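PDB 6VAN: caltubin, EF-hand from Lymnaea stagnalis, which probably binds calcium through EF-hand loops, which are occupied by strontium ions in this crystal. Local coordinates for residues E10-W15 / I60-E65; R14-D19 / K30-R35. All blocks are in the same frame, centred on the assembly; numbering follows the deposited sequence. Where two conformers were deposited one is given.

Contact 1: residues E10-W15 / I60-E65. With SR (strontium ion), chain D.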
loop_
_atom_site.group_PDB
_atom_site.type_symbol
_atom_site.label_atom_id
_atom_site.label_comp_id
_atom_site.label_asym_id
_atom_site.label_seq_id
_atom_site.Cartn_x
_atom_site.Cartn_y
_atom_site.Cartn_z
ATOM N N GLU A 10 -14.409 3.701 -7.665
ATOM C CA GLU A 10 -15.019 3.631 -6.304
ATOM C C GLU A 10 -13.894 3.549 -5.266
ATOM O O GLU A 10 -14.035 4.163 -4.194
ATOM C CB GLU A 10 -15.974 2.443 -6.186
ATOM C CG GLU A 10 -16.794 2.431 -4.902
ATOM C CD GLU A 10 -16.109 1.848 -3.675
ATOM O OE1 GLU A 10 -15.134 1.082 -3.835
ATOM O OE2 GLU A 10 -16.555 2.166 -2.552
ATOM N N ARG A 11 -12.830 2.812 -5.569
ATOM C CA ARG A 11 -11.642 2.643 -4.691
ATOM C C ARG A 11 -10.881 3.955 -4.565
ATOM O O ARG A 11 -10.407 4.262 -3.445
ATOM C CB ARG A 11 -10.654 1.649 -5.290
ATOM C CG ARG A 11 -10.963 0.192 -5.021
ATOM C CD ARG A 11 -9.639 -0.527 -5.108
ATOM N NE ARG A 11 -9.411 -1.272 -6.331
ATOM C CZ ARG A 11 -8.207 -1.476 -6.867
ATOM N NH1 ARG A 11 -8.086 -2.190 -7.974
ATOM N NH2 ARG A 11 -7.127 -0.964 -6.299
ATOM N N PHE A 12 -10.682 4.647 -5.682
ATOM C CA PHE A 12 -9.946 5.930 -5.753
ATOM C C PHE A 12 -10.679 6.942 -4.874
ATOM O O PHE A 12 -10.008 7.603 -4.061
ATOM C CB PHE A 12 -9.790 6.414 -7.196
ATOM C CG PHE A 12 -8.860 7.593 -7.360
ATOM C CD1 PHE A 12 -7.485 7.424 -7.337
ATOM C CD2 PHE A 12 -9.358 8.876 -7.539
ATOM C CE1 PHE A 12 -6.630 8.505 -7.495
ATOM C CE2 PHE A 12 -8.501 9.954 -7.686
ATOM C CZ PHE A 12 -7.140 9.770 -7.676
ATOM N N ILE A 13 -11.996 7.038 -5.012
ATOM C CA ILE A 13 -12.860 7.931 -4.175
ATOM C C ILE A 13 -12.669 7.566 -2.701
ATOM O O ILE A 13 -12.277 8.457 -1.916
ATOM C CB ILE A 13 -14.333 7.834 -4.598
ATOM C CG1 ILE A 13 -14.567 8.558 -5.920
ATOM C CG2 ILE A 13 -15.249 8.352 -3.490
ATOM C CD1 ILE A 13 -15.864 8.189 -6.597
ATOM N N ARG A 14 -12.898 6.302 -2.350
ATOM C CA ARG A 14 -12.997 5.835 -0.941
ATOM C C ARG A 14 -11.652 5.960 -0.199
ATOM O O ARG A 14 -11.700 6.131 1.044
ATOM C CB ARG A 14 -13.528 4.401 -0.905
ATOM C CG ARG A 14 -13.791 3.858 0.496
ATOM C CD ARG A 14 -12.746 2.857 0.962
ATOM N NE ARG A 14 -12.397 1.939 -0.112
ATOM C CZ ARG A 14 -13.171 0.952 -0.567
ATOM N NH1 ARG A 14 -14.355 0.715 -0.022
ATOM N NH2 ARG A 14 -12.751 0.200 -1.575
ATOM N N TRP A 15 -10.518 5.864 -0.915
ATOM C CA TRP A 15 -9.135 5.872 -0.349
ATOM C C TRP A 15 -8.478 7.251 -0.495
ATOM O O TRP A 15 -7.987 7.760 0.526
ATOM C CB TRP A 15 -8.245 4.810 -1.013
ATOM C CG TRP A 15 -8.514 3.395 -0.601
ATOM C CD1 TRP A 15 -8.352 2.280 -1.370
ATOM C CD2 TRP A 15 -8.996 2.933 0.676
ATOM N NE1 TRP A 15 -8.697 1.160 -0.665
ATOM C CE2 TRP A 15 -9.096 1.527 0.594
ATOM C CE3 TRP A 15 -9.352 3.564 1.874
ATOM C CZ2 TRP A 15 -9.540 0.748 1.662
ATOM C CZ3 TRP A 15 -9.794 2.794 2.926
ATOM C CH2 TRP A 15 -9.883 1.404 2.820
ATOM N N ILE A 60 -1.841 12.805 -7.588
ATOM C CA ILE A 60 -2.193 11.561 -8.333
ATOM C C ILE A 60 -3.529 11.819 -9.024
ATOM O O ILE A 60 -4.510 12.032 -8.340
ATOM C CB ILE A 60 -2.263 10.310 -7.434
ATOM C CG1 ILE A 60 -0.949 10.071 -6.671
ATOM C CG2 ILE A 60 -2.662 9.097 -8.269
ATOM C CD1 ILE A 60 -1.023 8.995 -5.619
ATOM N N ASP A 61 -3.521 11.789 -10.358
ATOM C CA ASP A 61 -4.716 12.026 -11.188
ATOM C C ASP A 61 -5.368 10.670 -11.453
ATOM O O ASP A 61 -4.654 9.773 -11.903
ATOM C CB ASP A 61 -4.297 12.763 -12.444
ATOM C CG ASP A 61 -3.660 14.101 -12.105
ATOM O OD1 ASP A 61 -4.415 15.007 -11.720
ATOM O OD2 ASP A 61 -2.461 14.229 -12.310
ATOM N N PHE A 62 -6.664 10.523 -11.209
ATOM C CA PHE A 62 -7.360 9.257 -11.546
ATOM C C PHE A 62 -7.060 8.920 -13.009
ATOM O O PHE A 62 -6.639 7.820 -13.302
ATOM C CB PHE A 62 -8.859 9.326 -11.292
ATOM C CG PHE A 62 -9.547 8.042 -11.648
ATOM C CD1 PHE A 62 -9.397 6.922 -10.845
ATOM C CD2 PHE A 62 -10.277 7.923 -12.814
ATOM C CE1 PHE A 62 -9.985 5.717 -11.203
ATOM C CE2 PHE A 62 -10.865 6.715 -13.167
ATOM C CZ PHE A 62 -10.732 5.625 -12.348
ATOM N N VAL A 63 -7.247 9.886 -13.901
ATOM C CA VAL A 63 -6.816 9.728 -15.313
ATOM C C VAL A 63 -5.775 10.798 -15.622
ATOM O O VAL A 63 -5.986 11.970 -15.298
ATOM C CB VAL A 63 -8.019 9.723 -16.278
ATOM C CG1 VAL A 63 -8.701 8.374 -16.254
ATOM C CG2 VAL A 63 -9.021 10.800 -15.975
ATOM N N PRO A 64 -4.637 10.443 -16.257
ATOM C CA PRO A 64 -4.348 9.070 -16.706
ATOM C C PRO A 64 -3.666 8.137 -15.689
ATOM O O PRO A 64 -3.562 6.960 -15.954
ATOM C CB PRO A 64 -3.320 9.298 -17.814
ATOM C CG PRO A 64 -2.566 10.516 -17.347
ATOM C CD PRO A 64 -3.614 11.392 -16.700
ATOM N N GLU A 65 -3.198 8.689 -14.555
ATOM C CA GLU A 65 -2.135 8.064 -13.718
ATOM C C GLU A 65 -2.658 6.840 -12.976
ATOM O O GLU A 65 -2.001 5.775 -13.083
ATOM C CB GLU A 65 -1.561 9.101 -12.750
ATOM C CG GLU A 65 -0.871 10.211 -13.500
ATOM C CD GLU A 65 -0.491 11.448 -12.727
ATOM O OE1 GLU A 65 -0.957 11.614 -11.600
ATOM O OE2 GLU A 65 0.279 12.233 -13.294
HETATM SR SR SR D . -0.235 13.949 -11.617
#
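F12, on the helix that leads into the first metal-binding loop, lays its benzyl group across the start of the helix that leaves the second one, a worked example of how paired EF-hands share an aromatic core. Its CB already meets the neighbouring ring, 3.7 Å from F62 CD1, and its CG lies 3.6 Å from that same atom. Further out, along the CD2 side, F12 CE2 sits 3.7 Å from F62 CB. That methylene rests over the F12 face, F62 CB lying 3.9 Å from the F12 ring centroid in a CH-pi contact. The two rings are inclined at 58°, an oblique pairing that is neither stacked nor T-shaped. On the far branch, F12 CE1 reaches I60 CG2 at 4.1 Å. The tip, F12 CZ, comes edge-on to the backbone, with I60 O in the plane of the ring at 3.5 Å. With CG anti to the backbone N (chi1 -171°), the ring is carried outward from its own helix to these partners.

Behind this apolar patch lies the metal site. D61 OD2 and both carboxylate oxygens of E65 bind strontium, with D53, N55, N57 and the carbonyl of A59 completing seven ligand atoms; D61 OD1 is hydrogen-bonded to Q23 NE2 of the first hand. The nearly straight bond from D61 N to E65 OE1, 2.9 Å long, further fixes the glutamate, meeting that oxygen on its anti side but tilted out of the carboxylate plane. The span from D53 to E65 is thirteen residues, one beyond the canonical twelve.

The F12 ring thus bridges from helix 5-15 to the junction of strand 60-61 with helix 62-71, where Y66 adds another aromatic ring, while strand 60-61 pairs antiparallel with strand 23-24.

Contact 2: residues R14-D19 / K30-R35. With SR (strontium ion), chain C.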
loop_
_atom_site.group_PDB
_atom_site.type_symbol
_atom_site.label_atom_id
_atom_site.label_comp_id
_atom_site.label_asym_id
_atom_site.label_seq_id
_atom_site.Cartn_x
_atom_site.Cartn_y
_atom_site.Cartn_z
ATOM N N ARG A 14 -12.898 6.302 -2.350
ATOM C CA ARG A 14 -12.997 5.835 -0.941
ATOM C C ARG A 14 -11.652 5.960 -0.199
ATOM O O ARG A 14 -11.700 6.131 1.044
ATOM C CB ARG A 14 -13.528 4.401 -0.905
ATOM C CG ARG A 14 -13.791 3.858 0.496
ATOM C CD ARG A 14 -12.746 2.857 0.962
ATOM N NE ARG A 14 -12.397 1.939 -0.112
ATOM C CZ ARG A 14 -13.171 0.952 -0.567
ATOM N NH1 ARG A 14 -14.355 0.715 -0.022
ATOM N NH2 ARG A 14 -12.751 0.200 -1.575
ATOM N N TRP A 15 -10.518 5.864 -0.915
ATOM C CA TRP A 15 -9.135 5.872 -0.349
ATOM C C TRP A 15 -8.478 7.251 -0.495
ATOM O O TRP A 15 -7.987 7.760 0.526
ATOM C CB TRP A 15 -8.245 4.810 -1.013
ATOM C CG TRP A 15 -8.514 3.395 -0.601
ATOM C CD1 TRP A 15 -8.352 2.280 -1.370
ATOM C CD2 TRP A 15 -8.996 2.933 0.676
ATOM N NE1 TRP A 15 -8.697 1.160 -0.665
ATOM C CE2 TRP A 15 -9.096 1.527 0.594
ATOM C CE3 TRP A 15 -9.352 3.564 1.874
ATOM C CZ2 TRP A 15 -9.540 0.748 1.662
ATOM C CZ3 TRP A 15 -9.794 2.794 2.926
ATOM C CH2 TRP A 15 -9.883 1.404 2.820
ATOM N N LEU A 16 -8.432 7.795 -1.722
ATOM C CA LEU A 16 -7.478 8.863 -2.135
ATOM C C LEU A 16 -8.160 10.197 -2.487
ATOM O O LEU A 16 -7.466 11.210 -2.431
ATOM C CB LEU A 16 -6.683 8.352 -3.344
ATOM C CG LEU A 16 -5.672 7.245 -3.056
ATOM C CD1 LEU A 16 -5.000 6.787 -4.338
ATOM C CD2 LEU A 16 -4.620 7.705 -2.050
ATOM N N ASP A 17 -9.419 10.198 -2.903
ATOM C CA ASP A 17 -10.070 11.409 -3.474
ATOM C C ASP A 17 -11.526 11.455 -3.028
ATOM O O ASP A 17 -12.425 11.247 -3.877
ATOM C CB ASP A 17 -9.919 11.437 -4.999
ATOM C CG ASP A 17 -10.523 12.659 -5.686
ATOM O OD1 ASP A 17 -10.618 13.734 -5.023
ATOM O OD2 ASP A 17 -10.887 12.551 -6.872
ATOM N N HIS A 18 -11.758 11.711 -1.736
ATOM C CA HIS A 18 -13.102 11.635 -1.112
ATOM C C HIS A 18 -14.097 12.569 -1.832
ATOM O O HIS A 18 -15.299 12.243 -1.808
ATOM C CB HIS A 18 -13.024 11.927 0.394
ATOM C CG HIS A 18 -12.193 10.951 1.163
ATOM N ND1 HIS A 18 -11.406 11.330 2.245
ATOM C CD2 HIS A 18 -12.020 9.620 1.019
ATOM C CE1 HIS A 18 -10.786 10.266 2.726
ATOM N NE2 HIS A 18 -11.146 9.202 1.990
ATOM N N ASP A 19 -13.605 13.660 -2.445
ATOM C CA ASP A 19 -14.399 14.741 -3.093
ATOM C C ASP A 19 -14.647 14.436 -4.578
ATOM O O ASP A 19 -15.389 15.201 -5.228
ATOM C CB ASP A 19 -13.709 16.098 -2.921
ATOM C CG ASP A 19 -13.612 16.525 -1.476
ATOM O OD1 ASP A 19 -14.673 16.505 -0.804
ATOM O OD2 ASP A 19 -12.499 16.849 -1.030
ATOM N N LYS A 30 -1.822 11.711 2.378
ATOM C CA LYS A 30 -1.342 11.637 3.788
ATOM C C LYS A 30 -2.412 11.020 4.682
ATOM O O LYS A 30 -2.068 10.094 5.417
ATOM C CB LYS A 30 -0.932 13.017 4.292
ATOM C CG LYS A 30 -0.138 12.970 5.579
ATOM C CD LYS A 30 0.563 14.248 5.877
ATOM C CE LYS A 30 1.297 14.216 7.196
ATOM N NZ LYS A 30 1.889 15.542 7.483
ATOM N N ASN A 31 -3.658 11.477 4.608
ATOM C CA ASN A 31 -4.790 10.941 5.402
ATOM C C ASN A 31 -5.002 9.463 5.055
ATOM O O ASN A 31 -5.315 8.688 5.969
ATOM C CB ASN A 31 -6.016 11.830 5.229
ATOM C CG ASN A 31 -5.937 13.061 6.106
ATOM O OD1 ASN A 31 -4.913 13.307 6.753
ATOM N ND2 ASN A 31 -7.014 13.833 6.150
ATOM N N TYR A 32 -4.767 9.092 3.799
ATOM C CA TYR A 32 -4.793 7.684 3.332
ATOM C C TYR A 32 -3.721 6.868 4.077
ATOM O O TYR A 32 -4.061 5.911 4.799
ATOM C CB TYR A 32 -4.627 7.645 1.816
ATOM C CG TYR A 32 -4.321 6.280 1.285
ATOM C CD1 TYR A 32 -5.262 5.276 1.358
ATOM C CD2 TYR A 32 -3.086 5.991 0.726
ATOM C CE1 TYR A 32 -4.997 4.015 0.858
ATOM C CE2 TYR A 32 -2.800 4.731 0.229
ATOM C CZ TYR A 32 -3.757 3.740 0.314
ATOM O OH TYR A 32 -3.503 2.492 -0.172
ATOM N N ILE A 33 -2.454 7.243 3.942
ATOM C CA ILE A 33 -1.334 6.458 4.540
ATOM C C ILE A 33 -1.420 6.526 6.069
ATOM O O ILE A 33 -1.042 5.537 6.721
ATOM C CB ILE A 33 0.027 6.916 4.003
ATOM C CG1 ILE A 33 0.123 6.691 2.486
ATOM C CG2 ILE A 33 1.161 6.234 4.752
ATOM C CD1 ILE A 33 1.380 7.215 1.862
ATOM N N ARG A 34 -1.913 7.622 6.639
ATOM C CA ARG A 34 -1.958 7.805 8.113
ATOM C C ARG A 34 -2.851 6.755 8.767
ATOM O O ARG A 34 -2.595 6.461 9.948
ATOM C CB ARG A 34 -2.486 9.191 8.482
ATOM C CG ARG A 34 -1.391 10.191 8.787
ATOM C CD ARG A 34 -1.969 11.515 9.287
ATOM N NE ARG A 34 -0.936 12.422 9.772
ATOM C CZ ARG A 34 -1.119 13.710 10.051
ATOM N NH1 ARG A 34 -2.312 14.263 9.887
ATOM N NH2 ARG A 34 -0.100 14.444 10.479
ATOM N N ARG A 35 -3.851 6.235 8.054
ATOM C CA ARG A 35 -4.733 5.159 8.563
ATOM C C ARG A 35 -3.853 4.025 9.110
ATOM O O ARG A 35 -4.168 3.537 10.183
ATOM C CB ARG A 35 -5.687 4.657 7.479
ATOM C CG ARG A 35 -6.848 5.603 7.187
ATOM C CD ARG A 35 -7.501 5.406 5.824
ATOM N NE ARG A 35 -7.758 4.009 5.438
ATOM C CZ ARG A 35 -7.010 3.278 4.596
ATOM N NH1 ARG A 35 -5.929 3.782 4.023
ATOM N NH2 ARG A 35 -7.350 2.025 4.332
HETATM SR SR SR C . -9.032 15.729 -4.319
HETATM O O HOH W 1 -7.862 17.953 -5.140
#
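Y32 packs against W15 and L16 where the two helices of the first EF-hand approach each other, joining the end of helix 5-15 to the later part of helix 26-34. Two copies of W15 were modelled; in the one described, W15 CB lies 3.8 Å from Y32 CE1, and the five-membered ring of the indole meets the phenol obliquely, with planes at 50°. L16 approaches differently: its methyl CD2 sits over the tyrosine face, 4.0 Å from the Y32 ring centroid, making a CH-pi contact. The backbone joins in as well, W15 O coming within 3.6 Å of Y32 CB.

R35 brings its guanidinium over the same indole face that Y32 approaches, while R14 NE lies above the opposite one. R35 NE is 3.5 Å from W15 CZ3, and the guanidinium is tilted by 37° from the indole. The still closer approach of NH2 is doubtful. What positions the guanidinium is a bend in its chain at chi3 (44°) and a bond from R35 NH1 to Y32 O, 2.9 Å long, with the donor above the carbonyl plane. The R35 backbone N reaches Y32 O from the opposite face, leaving this carbonyl with two donors. Cutting this side chain back to an alanine is likely to leave Y32 O with only the backbone N of its two donors, and to take the guanidinium from beside the indole.

Farther out, W83 of helix 77-87 touches Y32, and L16 O accepts a hydrogen bond from S24 OG. Immediately after L16 the metal-binding loop begins with D17. D17 OD2 accepts a hydrogen bond from G22 N, and D17 OD1 binds the strontium ion at 2.6 Å.

Helix 5-15, near the N terminus, starts both contacts, and the two share R14 and W15. Going on along the chain, contact 2 is completed first, at 30-35, after the first metal-binding loop and its short strand 23-24; it holds together the two helices of one EF-hand. Contact 1 closes later, at 60-65, past helix 42-52 and in the closing part of the second binding loop, so the chain between the segments of contact 2 falls within its span. It ties the first EF-hand to the second, beside the two-stranded sheet that pairs their loops. The contacts also meet directly: F12 O and D17 N, 2.9 Å apart, probably form a hydrogen bond, linking the inter-hand aromatic core to the first metal ligand.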